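Local coordinates for galactan 1,3-beta-galactosidase (PDB 7BYV), which probably cleaves beta-1,3-galactan chains as a family 43 glycoside hydrolase with an attached carbohydrate-binding module, and here holds beta-1,3-galactotriose, at residues 158-163 against 186-191; 98-103 against 135-140; 200-205 against 242-247; 35-40 against 81-86. The protein carries 1 engineered substitution. All coordinates share one frame; numbering follows the deposited sequence.

Interaction 1 (158-163 against 186-191); sequences DNNQNF and TLQAPG. Engineered in segment 186-191: Gln-188 (natural residue Glu). With GAL (beta-D-galactopyranose), chain C; GAL (beta-D-galactopyranose), chain B; GAL (beta-D-galactopyranose), chain D.
Asn-160 and Gln-161 meet Thr-186 in the sugar-binding cleft that holds the bound galactotriose. They end a type I' beta turn that runs from Asp-158 to Gln-161. One clear hydrogen bond joins the two backbones: Thr-186 N donates to Gln-161 O at 3.0 Å. The N-H arrives from above the carbonyl plane, 44° out of it, and so is not on a lone pair. Beside it, Thr-186 CA makes an almost straight C-H...O contact with Asn-160 O at 3.1 Å. A water donates to Leu-187 O and, more weakly, to Asn-160 O, bridging the two segments. The side chains of Gln-161 and Thr-186 run side by side and point the same way, with Thr-186 CG2 3.4 Å from Gln-161 OE1. A bend at chi2 (-56°) brings the Gln-161 amide back, and NE2 donates to Asn-159 O at 3.1 Å. That bond lies in the amide plane and holds the group's rotation. Asn-160 ND2 donates to O3 of GAL (chain B) at 3.2 Å. Gln-188 is an engineered residue, glutamate in nature; its extended chain ends beside the sugars of chains C and D. Away from the sugar, the Phe-163 ring packs obliquely on Pro-190, CZ to CB 3.4 Å, and on CB of Leu-187. Phe-163 also touches Met-182 of strand 175-182 and Leu-201 of strand 198-205. The contact thus joins strand 162-168 to the chain that turns a corner at Ala-189, whose flanking strands 187-188 and 190-195 both pair with strand 198-205.

Interaction 2 (98-103 against 135-140); sequences WFHSDS and DSRDES. With GAL (beta-D-galactopyranose), chain D; GAL (beta-D-galactopyranose), chain C.
The His-100 ring lies flat against the backbone of Arg-137, and this is the tight part of the contact. Arg-137 CA sits over the ring face, 3.5 Å from the ring centroid and 11° off the normal, a CH-pi contact. The carbonyl lies over the ring too, toward the rim, with Arg-137 O 3.0 Å from His-100 CG. A first torsion that sets CG anti to the backbone N (chi1 170°) carries the ring across to this place. Glu-139 bends at chi2 and brings its carboxylate to the backbone of strand 94-102, with OE2 3.6 Å from Phe-99 C. The contact is looser at the Arg-137 side chain. Asp-102 OD2 is 4.3 Å from Arg-137 NE and well out of the guanidinium plane, so only charge attraction acts there. Arg-137 CD rests 3.6 Å from C6 of GAL (chain C). The guanidinium turns to other partners: NH1 forms a salt bridge with Asp-135 OD2, and NH2 is bonded to Tyr-106 O. Short polar bonds complete the site. Asp-138 OD2 accepts from O2 of GAL (chain D) at 2.8 Å. In the ring plane, His-100 NE2 donates to the anti lone pair of Asp-102 OD2 at 2.6 Å. The imidazole is therefore held mainly by Asp-102, with Glu-82 OE1 weakly bonded to ND1. Since Glu-82 binds galactose, His-100 acts as a second-shell group behind the sugar site.

Interaction 3 (200-205 against 242-247); sequences FLIASH and SQNAFD. With GAL (beta-D-galactopyranose), chain D.
Ile-202 reaches over to Asn-244 and Asp-247. Its CB lies 3.7 Å from Asp-247 OD2. From there the side chain forks. The CG2 branch, anti to the backbone N, crosses the Asn-244 side chain at about a right angle and comes within 3.7 Å of Asn-244 CG. The CG1 branch carries CD1 to the Asp-247 carboxylate, 3.6 Å from OD1. The isoleucine thus packs on two polar groups that are already paired: Asn-244 ND2 donates to Asp-247 OD2 at 3.0 Å, on the syn side and close to the amide plane. ND2 also bonds Ala-189 O. The two strands belong to neighbouring sheets of the five-bladed beta-propeller that is the fold of family 43. Strand 243-247 passes strand 200-205 at 6.4 Å between axes, with their directions 142° apart, and side chains rather than backbone bonds join them. Nearer the sugar, a direct hydrogen bond crosses the contact. Gln-243 NE2 donates to Ser-204 OG at 2.9 Å, and the hydroxyl lies in the amide plane. Ser-204 OG in turn donates to His-205 O at 2.7 Å, so the hydroxyl spends its proton there and accepts from the amide. Gln-243 is extended beyond CG, which puts its amide at GAL (chain D). There NE2 makes a weak bond to O2 at 3.4 Å, while OE1 accepts from Trp-261 NE1.

Interaction 4 (35-40 against 81-86); sequences FGEDKS and VERPKV. With GAL (beta-D-galactopyranose), chain D.
Glu-82 OE1 is gripped by two hydroxyls of GAL (chain D), while the stem of the same side chain lies against Glu-37. O4 donates to OE1 at 2.9 Å and O3 at 3.2 Å. Glu-82 OE2 bonds Tyr-106 OH. The site lies where strand 80-89, an edge strand of one blade of the beta-propeller, meets strand 31-37 of another. Strands 35-37 and 81-86 run nearly antiparallel, 174° apart. Glu-37 is the second-shell group. Its OE1 takes Arg-83 N at 3.1 Å in an almost straight bond that comes from above the carboxylate plane. Its OE2 offers its anti lone pair to Lys-39 NZ at 2.6 Å, a salt bridge that fixes the Glu-37 carboxylate. Held at its N-H, Arg-83 extends from CG to NE and lays the edge of its guanidinium to the sugar, NH2 donating to O2 at 3.1 Å. Farther along, Pro-84 CG fits against Gly-36 CA at 3.8 Å. Val-86 CG2 sits over the centre of the Phe-35 ring face, 4.0 Å from its centroid.

All four interactions touch the sugar in chain D, the non-reducing end of the galactotriose, so they meet round one pocket. Interactions 1 and 2 lie about 11 Å apart between centres. They join where Ala-189 N probably donates to Asp-138 OD2 at 3.1 Å. Strand 198-205 of interaction 3 pairs with strands 187-188 and 190-195 of interaction 1: Gln-188 N is 2.8 Å from Ser-204 O. Strands 94-102 and 80-89 of interactions 2 and 4 are neighbours in one sheet, with His-100 N 2.8 Å from Glu-82 O. Interactions 1 and 4 are about 18 Å apart between centres, yet Ala-189 CB touches Arg-83 NH2 at 3.8 Å. Arg-83 also reaches interaction 3, through a weak bond to Asn-244 O.

Interaction 1 (158-163 against 186-191)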
# COMPACT_ATOMS: atom_id res chain seq x y z
N ASP A 158 -7.90 -18.25 14.19
CA ASP A 158 -8.29 -19.62 13.84
C ASP A 158 -7.99 -19.93 12.38
O ASP A 158 -8.88 -20.21 11.57
CB ASP A 158 -9.76 -19.87 14.14
CG ASP A 158 -10.10 -19.62 15.62
OD1 ASP A 158 -9.38 -20.15 16.50
OD2 ASP A 158 -11.08 -18.89 15.90
N ASN A 159 -6.70 -19.87 12.06
CA ASN A 159 -6.18 -20.11 10.71
C ASN A 159 -6.85 -19.18 9.69
O ASN A 159 -7.30 -19.60 8.63
CB ASN A 159 -6.31 -21.58 10.32
CG ASN A 159 -5.46 -22.48 11.21
OD1 ASN A 159 -4.25 -22.30 11.31
ND2 ASN A 159 -6.10 -23.45 11.87
N ASN A 160 -6.91 -17.90 10.05
CA ASN A 160 -7.40 -16.82 9.22
C ASN A 160 -8.88 -16.92 8.88
O ASN A 160 -9.34 -16.19 8.00
CB ASN A 160 -6.58 -16.71 7.93
CG ASN A 160 -5.17 -16.23 8.20
OD1 ASN A 160 -4.92 -15.55 9.20
ND2 ASN A 160 -4.23 -16.58 7.34
N GLN A 161 -9.65 -17.77 9.55
CA GLN A 161 -11.06 -17.85 9.22
C GLN A 161 -11.90 -16.84 9.99
O GLN A 161 -12.89 -16.33 9.44
CB GLN A 161 -11.63 -19.25 9.48
CG GLN A 161 -10.94 -20.41 8.76
CD GLN A 161 -10.90 -20.24 7.25
OE1 GLN A 161 -11.89 -20.45 6.56
NE2 GLN A 161 -9.73 -19.82 6.74
N ASN A 162 -11.53 -16.53 11.22
CA ASN A 162 -12.36 -15.72 12.11
C ASN A 162 -11.65 -14.42 12.45
O ASN A 162 -10.60 -14.43 13.08
CB ASN A 162 -12.70 -16.49 13.38
CG ASN A 162 -13.39 -17.79 13.08
OD1 ASN A 162 -14.07 -17.91 12.06
ND2 ASN A 162 -13.21 -18.77 13.94
N PHE A 163 -12.22 -13.31 12.03
CA PHE A 163 -11.63 -12.03 12.36
C PHE A 163 -12.06 -11.64 13.76
O PHE A 163 -13.23 -11.76 14.12
CB PHE A 163 -12.05 -10.96 11.36
CG PHE A 163 -11.32 -9.69 11.55
CD1 PHE A 163 -9.96 -9.62 11.28
CD2 PHE A 163 -11.97 -8.57 12.03
CE1 PHE A 163 -9.27 -8.45 11.46
CE2 PHE A 163 -11.28 -7.37 12.21
CZ PHE A 163 -9.93 -7.31 11.92
N THR A 186 -12.81 -14.78 6.88
CA THR A 186 -11.48 -14.87 6.27
C THR A 186 -10.93 -13.49 5.87
O THR A 186 -10.54 -13.25 4.72
CB THR A 186 -11.50 -15.84 5.08
OG1 THR A 186 -12.21 -15.28 3.97
CG2 THR A 186 -12.14 -17.19 5.50
N LEU A 187 -10.87 -12.59 6.86
CA LEU A 187 -10.34 -11.25 6.69
C LEU A 187 -8.92 -11.20 7.23
O LEU A 187 -8.63 -11.79 8.27
CB LEU A 187 -11.19 -10.22 7.41
CG LEU A 187 -12.57 -9.94 6.82
CD1 LEU A 187 -13.39 -9.05 7.78
CD2 LEU A 187 -12.46 -9.28 5.44
N GLN A 188 -8.05 -10.52 6.49
CA GLN A 188 -6.72 -10.21 6.98
C GLN A 188 -6.38 -8.80 6.50
O GLN A 188 -7.22 -8.10 5.93
CB GLN A 188 -5.70 -11.24 6.52
CG GLN A 188 -5.56 -11.34 5.02
CD GLN A 188 -4.42 -12.26 4.61
OE1 GLN A 188 -3.84 -12.96 5.45
NE2 GLN A 188 -4.08 -12.26 3.33
N ALA A 189 -5.15 -8.39 6.77
CA ALA A 189 -4.68 -7.03 6.51
C ALA A 189 -5.66 -5.97 7.00
O ALA A 189 -6.11 -5.13 6.20
CB ALA A 189 -4.39 -6.85 5.02
N PRO A 190 -6.00 -5.95 8.29
CA PRO A 190 -7.00 -5.00 8.79
C PRO A 190 -6.45 -3.64 9.17
O PRO A 190 -5.29 -3.47 9.55
CB PRO A 190 -7.53 -5.71 10.04
CG PRO A 190 -6.32 -6.34 10.59
CD PRO A 190 -5.52 -6.81 9.39
N GLY A 191 -7.34 -2.64 9.06
CA GLY A 191 -7.13 -1.35 9.69
C GLY A 191 -8.48 -0.77 10.09
O GLY A 191 -9.52 -1.14 9.53
C1 GAL C . -3.25 -17.25 4.16
C2 GAL C . -2.98 -15.75 3.85
C3 GAL C . -1.46 -15.39 3.98
C4 GAL C . -0.82 -15.90 5.32
C5 GAL C . -1.22 -17.35 5.59
C6 GAL C . -0.83 -17.89 7.01
O2 GAL C . -3.45 -15.36 2.55
O3 GAL C . -1.25 -13.99 3.94
O4 GAL C . -1.19 -15.05 6.45
O5 GAL C . -2.68 -17.56 5.46
O6 GAL C . -1.04 -19.33 7.14
C1 GAL B . -7.05 -20.59 3.95
C2 GAL B . -6.61 -19.21 4.45
C3 GAL B . -5.08 -19.18 4.31
C4 GAL B . -4.52 -20.12 5.41
C5 GAL B . -5.11 -21.56 5.19
C6 GAL B . -4.81 -22.59 6.35
O1 GAL B . -8.46 -20.70 3.69
O2 GAL B . -7.21 -18.15 3.75
O3 GAL B . -4.47 -17.86 4.39
O4 GAL B . -4.84 -19.64 6.72
O5 GAL B . -6.59 -21.58 4.92
O6 GAL B . -3.47 -23.12 6.27
C1 GAL D . -0.52 -12.86 3.64
C2 GAL D . -0.21 -11.55 4.49
C3 GAL D . 1.20 -11.04 4.30
C4 GAL D . 2.19 -12.22 4.36
C5 GAL D . 1.94 -13.15 3.12
C6 GAL D . 2.45 -14.62 3.23
O2 GAL D . -1.07 -10.48 4.22
O3 GAL D . 1.51 -10.13 5.35
O4 GAL D . 2.05 -12.95 5.61
O5 GAL D . 0.53 -13.19 2.66
O6 GAL D . 2.04 -15.41 2.09
O HOH W 1 -10.05 -13.71 9.68

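Interaction 2 (98-103 against 135-140)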
# COMPACT_ATOMS: atom_id res chain seq x y z
N TRP A 98 3.19 -3.41 18.43
CA TRP A 98 2.64 -4.73 18.20
C TRP A 98 3.00 -5.18 16.80
O TRP A 98 3.13 -4.36 15.88
CB TRP A 98 1.11 -4.75 18.39
CG TRP A 98 0.73 -4.53 19.81
CD1 TRP A 98 1.00 -3.43 20.57
CD2 TRP A 98 0.04 -5.44 20.67
NE1 TRP A 98 0.51 -3.60 21.83
CE2 TRP A 98 -0.08 -4.83 21.92
CE3 TRP A 98 -0.49 -6.72 20.49
CZ2 TRP A 98 -0.71 -5.45 23.00
CZ3 TRP A 98 -1.11 -7.34 21.56
CH2 TRP A 98 -1.21 -6.70 22.80
N PHE A 99 3.17 -6.48 16.64
CA PHE A 99 3.46 -7.02 15.32
C PHE A 99 3.01 -8.47 15.27
O PHE A 99 2.79 -9.12 16.29
CB PHE A 99 4.95 -6.90 14.96
CG PHE A 99 5.88 -7.53 15.98
CD1 PHE A 99 6.36 -6.79 17.05
CD2 PHE A 99 6.29 -8.85 15.85
CE1 PHE A 99 7.21 -7.36 17.98
CE2 PHE A 99 7.14 -9.43 16.77
CZ PHE A 99 7.61 -8.67 17.84
N HIS A 100 2.87 -8.97 14.05
CA HIS A 100 2.61 -10.38 13.85
C HIS A 100 3.94 -11.11 14.01
O HIS A 100 4.85 -10.95 13.18
CB HIS A 100 1.99 -10.58 12.48
CG HIS A 100 1.90 -12.01 12.05
ND1 HIS A 100 1.66 -12.37 10.75
CD2 HIS A 100 2.00 -13.16 12.76
CE1 HIS A 100 1.62 -13.69 10.66
NE2 HIS A 100 1.82 -14.19 11.87
N SER A 101 4.08 -11.89 15.07
CA SER A 101 5.28 -12.65 15.34
C SER A 101 5.01 -14.10 14.97
O SER A 101 4.09 -14.72 15.52
CB SER A 101 5.67 -12.53 16.82
OG SER A 101 6.62 -13.51 17.20
N ASP A 102 5.78 -14.65 14.04
CA ASP A 102 5.45 -16.00 13.60
C ASP A 102 6.71 -16.79 13.27
O ASP A 102 7.83 -16.28 13.33
CB ASP A 102 4.50 -15.98 12.40
CG ASP A 102 3.42 -17.05 12.48
OD1 ASP A 102 3.74 -18.22 12.76
OD2 ASP A 102 2.25 -16.72 12.25
N SER A 103 6.50 -18.05 12.92
CA SER A 103 7.53 -18.91 12.36
C SER A 103 7.51 -18.81 10.84
O SER A 103 6.62 -18.20 10.25
CB SER A 103 7.32 -20.35 12.81
OG SER A 103 6.07 -20.85 12.35
N ASP A 135 -5.02 -18.09 17.71
CA ASP A 135 -4.21 -17.68 16.57
C ASP A 135 -4.29 -16.19 16.32
O ASP A 135 -5.37 -15.59 16.36
CB ASP A 135 -4.67 -18.40 15.31
CG ASP A 135 -4.16 -19.81 15.24
OD1 ASP A 135 -3.35 -20.19 16.10
OD2 ASP A 135 -4.60 -20.53 14.31
N SER A 136 -3.16 -15.59 16.00
CA SER A 136 -3.12 -14.21 15.55
C SER A 136 -2.11 -14.14 14.42
O SER A 136 -0.92 -14.37 14.67
CB SER A 136 -2.71 -13.28 16.68
OG SER A 136 -2.62 -11.96 16.22
N ARG A 137 -2.55 -13.85 13.20
CA ARG A 137 -1.62 -13.68 12.09
C ARG A 137 -1.63 -12.21 11.70
O ARG A 137 -1.04 -11.38 12.43
CB ARG A 137 -1.95 -14.66 10.95
CG ARG A 137 -1.25 -15.98 11.10
CD ARG A 137 -1.95 -17.10 10.34
NE ARG A 137 -1.41 -18.41 10.69
CZ ARG A 137 -2.01 -19.27 11.51
NH1 ARG A 137 -3.18 -18.99 12.07
NH2 ARG A 137 -1.42 -20.43 11.79
N ASP A 138 -2.30 -11.81 10.61
CA ASP A 138 -2.36 -10.39 10.27
C ASP A 138 -3.09 -9.63 11.38
O ASP A 138 -4.16 -10.03 11.83
CB ASP A 138 -3.06 -10.16 8.93
CG ASP A 138 -2.13 -10.38 7.72
OD1 ASP A 138 -1.00 -10.91 7.88
OD2 ASP A 138 -2.52 -10.04 6.59
N GLU A 139 -2.48 -8.54 11.84
CA GLU A 139 -3.04 -7.78 12.94
C GLU A 139 -2.88 -6.30 12.68
O GLU A 139 -2.25 -5.88 11.71
CB GLU A 139 -2.41 -8.15 14.29
CG GLU A 139 -0.92 -8.24 14.30
CD GLU A 139 -0.24 -6.93 13.97
OE1 GLU A 139 -0.62 -5.89 14.57
OE2 GLU A 139 0.66 -6.92 13.10
N SER A 140 -3.46 -5.52 13.60
CA SER A 140 -3.44 -4.06 13.62
C SER A 140 -3.85 -3.60 15.02
O SER A 140 -4.44 -4.36 15.79
CB SER A 140 -4.38 -3.47 12.56
OG SER A 140 -4.23 -2.06 12.50
C1 GAL D . -0.52 -12.86 3.64
C2 GAL D . -0.21 -11.55 4.49
C3 GAL D . 1.20 -11.04 4.30
C4 GAL D . 2.19 -12.22 4.36
C5 GAL D . 1.94 -13.15 3.12
C6 GAL D . 2.45 -14.62 3.23
O2 GAL D . -1.07 -10.48 4.22
O3 GAL D . 1.51 -10.13 5.35
O4 GAL D . 2.05 -12.95 5.61
O5 GAL D . 0.53 -13.19 2.66
O6 GAL D . 2.04 -15.41 2.09
C1 GAL C . -3.25 -17.25 4.16
C2 GAL C . -2.98 -15.75 3.85
C3 GAL C . -1.46 -15.39 3.98
C4 GAL C . -0.82 -15.90 5.32
C5 GAL C . -1.22 -17.35 5.59
C6 GAL C . -0.83 -17.89 7.01
O2 GAL C . -3.45 -15.36 2.55
O3 GAL C . -1.25 -13.99 3.94
O4 GAL C . -1.19 -15.05 6.45
O5 GAL C . -2.68 -17.56 5.46
O6 GAL C . -1.04 -19.33 7.14

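Interaction 3 (200-205 against 242-247)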
# COMPACT_ATOMS: atom_id res chain seq x y z
N PHE A 200 -14.90 2.41 11.00
CA PHE A 200 -14.78 1.78 9.70
C PHE A 200 -13.62 0.80 9.73
O PHE A 200 -12.48 1.19 10.01
CB PHE A 200 -14.60 2.83 8.62
CG PHE A 200 -15.84 3.61 8.35
CD1 PHE A 200 -16.17 4.69 9.13
CD2 PHE A 200 -16.70 3.23 7.33
CE1 PHE A 200 -17.33 5.40 8.90
CE2 PHE A 200 -17.86 3.94 7.09
CZ PHE A 200 -18.17 5.04 7.88
N LEU A 201 -13.90 -0.46 9.48
CA LEU A 201 -12.87 -1.48 9.36
C LEU A 201 -12.59 -1.70 7.88
O LEU A 201 -13.52 -1.88 7.10
CB LEU A 201 -13.32 -2.79 10.01
CG LEU A 201 -12.45 -4.00 9.63
CD1 LEU A 201 -11.14 -3.96 10.42
CD2 LEU A 201 -13.17 -5.34 9.83
N ILE A 202 -11.32 -1.67 7.51
CA ILE A 202 -10.88 -2.01 6.16
C ILE A 202 -10.01 -3.25 6.23
O ILE A 202 -9.22 -3.41 7.18
CB ILE A 202 -10.12 -0.84 5.50
CG1 ILE A 202 -11.08 0.31 5.23
CG2 ILE A 202 -9.48 -1.25 4.18
CD1 ILE A 202 -10.39 1.61 5.14
N ALA A 203 -10.15 -4.13 5.25
CA ALA A 203 -9.51 -5.43 5.33
C ALA A 203 -9.49 -6.07 3.95
O ALA A 203 -10.37 -5.83 3.12
CB ALA A 203 -10.23 -6.33 6.34
N SER A 204 -8.46 -6.87 3.71
CA SER A 204 -8.44 -7.78 2.58
C SER A 204 -9.07 -9.11 2.98
O SER A 204 -9.16 -9.46 4.16
CB SER A 204 -7.01 -8.02 2.09
OG SER A 204 -6.36 -9.03 2.85
N HIS A 205 -9.54 -9.84 1.97
CA HIS A 205 -9.73 -11.27 2.09
C HIS A 205 -8.37 -11.96 2.00
O HIS A 205 -7.33 -11.32 1.82
CB HIS A 205 -10.73 -11.75 1.05
CG HIS A 205 -12.15 -11.48 1.45
ND1 HIS A 205 -12.73 -12.08 2.55
CD2 HIS A 205 -13.08 -10.64 0.94
CE1 HIS A 205 -13.97 -11.64 2.69
NE2 HIS A 205 -14.20 -10.75 1.73
N SER A 242 -3.26 -3.82 -4.65
CA SER A 242 -2.63 -3.52 -3.37
C SER A 242 -3.31 -4.29 -2.25
O SER A 242 -4.30 -5.00 -2.45
CB SER A 242 -2.66 -2.02 -3.07
OG SER A 242 -3.96 -1.64 -2.68
N GLN A 243 -2.76 -4.15 -1.06
CA GLN A 243 -3.35 -4.76 0.11
C GLN A 243 -3.21 -3.77 1.25
O GLN A 243 -2.13 -3.21 1.46
CB GLN A 243 -2.68 -6.09 0.46
CG GLN A 243 -3.51 -6.92 1.42
CD GLN A 243 -2.79 -8.11 1.98
OE1 GLN A 243 -1.56 -8.13 2.10
NE2 GLN A 243 -3.55 -9.13 2.34
N ASN A 244 -4.30 -3.57 1.98
CA ASN A 244 -4.33 -2.62 3.09
C ASN A 244 -3.14 -2.79 4.01
O ASN A 244 -2.70 -3.92 4.29
CB ASN A 244 -5.62 -2.79 3.88
CG ASN A 244 -5.89 -1.62 4.79
OD1 ASN A 244 -5.72 -0.46 4.40
ND2 ASN A 244 -6.31 -1.92 6.01
N ALA A 245 -2.61 -1.67 4.50
CA ALA A 245 -1.57 -1.73 5.53
C ALA A 245 -1.97 -0.83 6.68
O ALA A 245 -1.99 -1.26 7.84
CB ALA A 245 -0.20 -1.31 4.99
N PHE A 246 -2.32 0.41 6.36
CA PHE A 246 -2.68 1.36 7.39
C PHE A 246 -3.70 2.32 6.80
O PHE A 246 -3.68 2.58 5.60
CB PHE A 246 -1.48 2.14 7.89
CG PHE A 246 -1.73 2.82 9.18
CD1 PHE A 246 -1.71 2.10 10.37
CD2 PHE A 246 -2.02 4.17 9.21
CE1 PHE A 246 -1.96 2.72 11.58
CE2 PHE A 246 -2.28 4.80 10.42
CZ PHE A 246 -2.25 4.06 11.61
N ASP A 247 -4.58 2.83 7.65
CA ASP A 247 -5.61 3.76 7.20
C ASP A 247 -5.55 4.98 8.10
O ASP A 247 -5.94 4.91 9.27
CB ASP A 247 -6.99 3.12 7.20
CG ASP A 247 -7.00 1.81 6.45
OD1 ASP A 247 -6.82 1.82 5.22
OD2 ASP A 247 -7.17 0.76 7.11
C1 GAL D . -0.52 -12.86 3.64
C2 GAL D . -0.21 -11.55 4.49
C3 GAL D . 1.20 -11.04 4.30
C4 GAL D . 2.19 -12.22 4.36
C5 GAL D . 1.94 -13.15 3.12
C6 GAL D . 2.45 -14.62 3.23
O2 GAL D . -1.07 -10.48 4.22
O3 GAL D . 1.51 -10.13 5.35
O4 GAL D . 2.05 -12.95 5.61
O5 GAL D . 0.53 -13.19 2.66
O6 GAL D . 2.04 -15.41 2.09

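Interaction 4 (35-40 against 81-86)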
# COMPACT_ATOMS: atom_id res chain seq x y z
N PHE A 35 6.44 3.00 10.32
CA PHE A 35 7.10 1.76 10.65
C PHE A 35 6.82 0.71 9.58
O PHE A 35 5.74 0.68 8.97
CB PHE A 35 6.64 1.23 12.02
CG PHE A 35 7.06 2.09 13.17
CD1 PHE A 35 6.27 3.16 13.58
CD2 PHE A 35 8.25 1.84 13.84
CE1 PHE A 35 6.66 3.96 14.65
CE2 PHE A 35 8.65 2.64 14.91
CZ PHE A 35 7.85 3.70 15.31
N GLY A 36 7.80 -0.17 9.34
CA GLY A 36 7.53 -1.23 8.39
C GLY A 36 8.54 -2.34 8.48
O GLY A 36 9.56 -2.24 9.17
N GLU A 37 8.24 -3.43 7.78
CA GLU A 37 9.22 -4.48 7.60
C GLU A 37 10.32 -4.00 6.67
O GLU A 37 10.05 -3.39 5.63
CB GLU A 37 8.55 -5.73 7.03
CG GLU A 37 7.36 -6.20 7.81
CD GLU A 37 6.23 -6.72 6.92
OE1 GLU A 37 5.10 -6.20 7.04
OE2 GLU A 37 6.48 -7.65 6.12
N ASP A 38 11.57 -4.26 7.05
CA ASP A 38 12.69 -4.06 6.15
C ASP A 38 12.80 -5.31 5.30
O ASP A 38 12.96 -6.42 5.82
CB ASP A 38 13.97 -3.81 6.95
CG ASP A 38 15.17 -3.43 6.06
OD1 ASP A 38 16.01 -2.63 6.54
OD2 ASP A 38 15.26 -3.93 4.91
N LYS A 39 12.71 -5.15 3.98
CA LYS A 39 12.73 -6.31 3.10
C LYS A 39 13.88 -6.24 2.08
O LYS A 39 13.85 -6.95 1.07
CB LYS A 39 11.36 -6.48 2.44
CG LYS A 39 10.30 -6.95 3.46
CD LYS A 39 8.98 -7.32 2.82
CE LYS A 39 8.50 -8.72 3.25
NZ LYS A 39 8.31 -8.88 4.73
N SER A 40 14.90 -5.42 2.38
CA SER A 40 16.15 -5.29 1.63
C SER A 40 16.66 -6.63 1.12
O SER A 40 17.25 -6.72 0.04
CB SER A 40 17.25 -4.67 2.49
OG SER A 40 16.97 -3.32 2.84
N VAL A 81 8.34 -11.25 11.22
CA VAL A 81 7.87 -10.09 11.97
C VAL A 81 7.17 -9.16 11.00
O VAL A 81 7.82 -8.50 10.18
CB VAL A 81 9.01 -9.36 12.69
CG1 VAL A 81 8.55 -7.99 13.24
CG2 VAL A 81 9.58 -10.24 13.79
N GLU A 82 5.84 -9.09 11.08
CA GLU A 82 5.04 -8.43 10.06
C GLU A 82 4.13 -7.38 10.67
O GLU A 82 3.72 -7.48 11.83
CB GLU A 82 4.22 -9.44 9.29
CG GLU A 82 5.10 -10.37 8.50
CD GLU A 82 4.33 -11.31 7.61
OE1 GLU A 82 3.10 -11.46 7.82
OE2 GLU A 82 4.96 -11.91 6.71
N ARG A 83 3.82 -6.38 9.86
CA ARG A 83 2.88 -5.31 10.15
C ARG A 83 3.11 -4.71 11.53
O ARG A 83 2.27 -4.87 12.42
CB ARG A 83 1.44 -5.82 10.04
CG ARG A 83 1.23 -6.69 8.83
CD ARG A 83 -0.25 -6.89 8.45
NE ARG A 83 -0.35 -7.51 7.13
CZ ARG A 83 -0.55 -6.83 6.00
NH1 ARG A 83 -0.70 -5.51 6.06
NH2 ARG A 83 -0.62 -7.45 4.83
N PRO A 84 4.23 -4.03 11.76
CA PRO A 84 4.41 -3.35 13.04
C PRO A 84 3.42 -2.19 13.17
O PRO A 84 3.22 -1.41 12.24
CB PRO A 84 5.86 -2.85 12.99
CG PRO A 84 6.18 -2.76 11.55
CD PRO A 84 5.40 -3.86 10.88
N LYS A 85 2.80 -2.11 14.34
CA LYS A 85 1.94 -0.99 14.70
C LYS A 85 2.47 -0.39 15.98
O LYS A 85 3.10 -1.08 16.79
CB LYS A 85 0.49 -1.43 14.86
CG LYS A 85 -0.06 -2.11 13.65
CD LYS A 85 -0.34 -1.13 12.53
CE LYS A 85 -0.69 -1.87 11.25
NZ LYS A 85 0.54 -2.40 10.61
N VAL A 86 2.23 0.91 16.16
CA VAL A 86 2.77 1.62 17.32
C VAL A 86 1.75 2.67 17.74
O VAL A 86 1.38 3.53 16.95
CB VAL A 86 4.13 2.27 17.04
CG1 VAL A 86 4.41 3.36 18.05
CG2 VAL A 86 5.24 1.24 17.09
C1 GAL D . -0.52 -12.86 3.64
C2 GAL D . -0.21 -11.55 4.49
C3 GAL D . 1.20 -11.04 4.30
C4 GAL D . 2.19 -12.22 4.36
C5 GAL D . 1.94 -13.15 3.12
C6 GAL D . 2.45 -14.62 3.23
O2 GAL D . -1.07 -10.48 4.22
O3 GAL D . 1.51 -10.13 5.35
O4 GAL D . 2.05 -12.95 5.61
O5 GAL D . 0.53 -13.19 2.66
O6 GAL D . 2.04 -15.41 2.09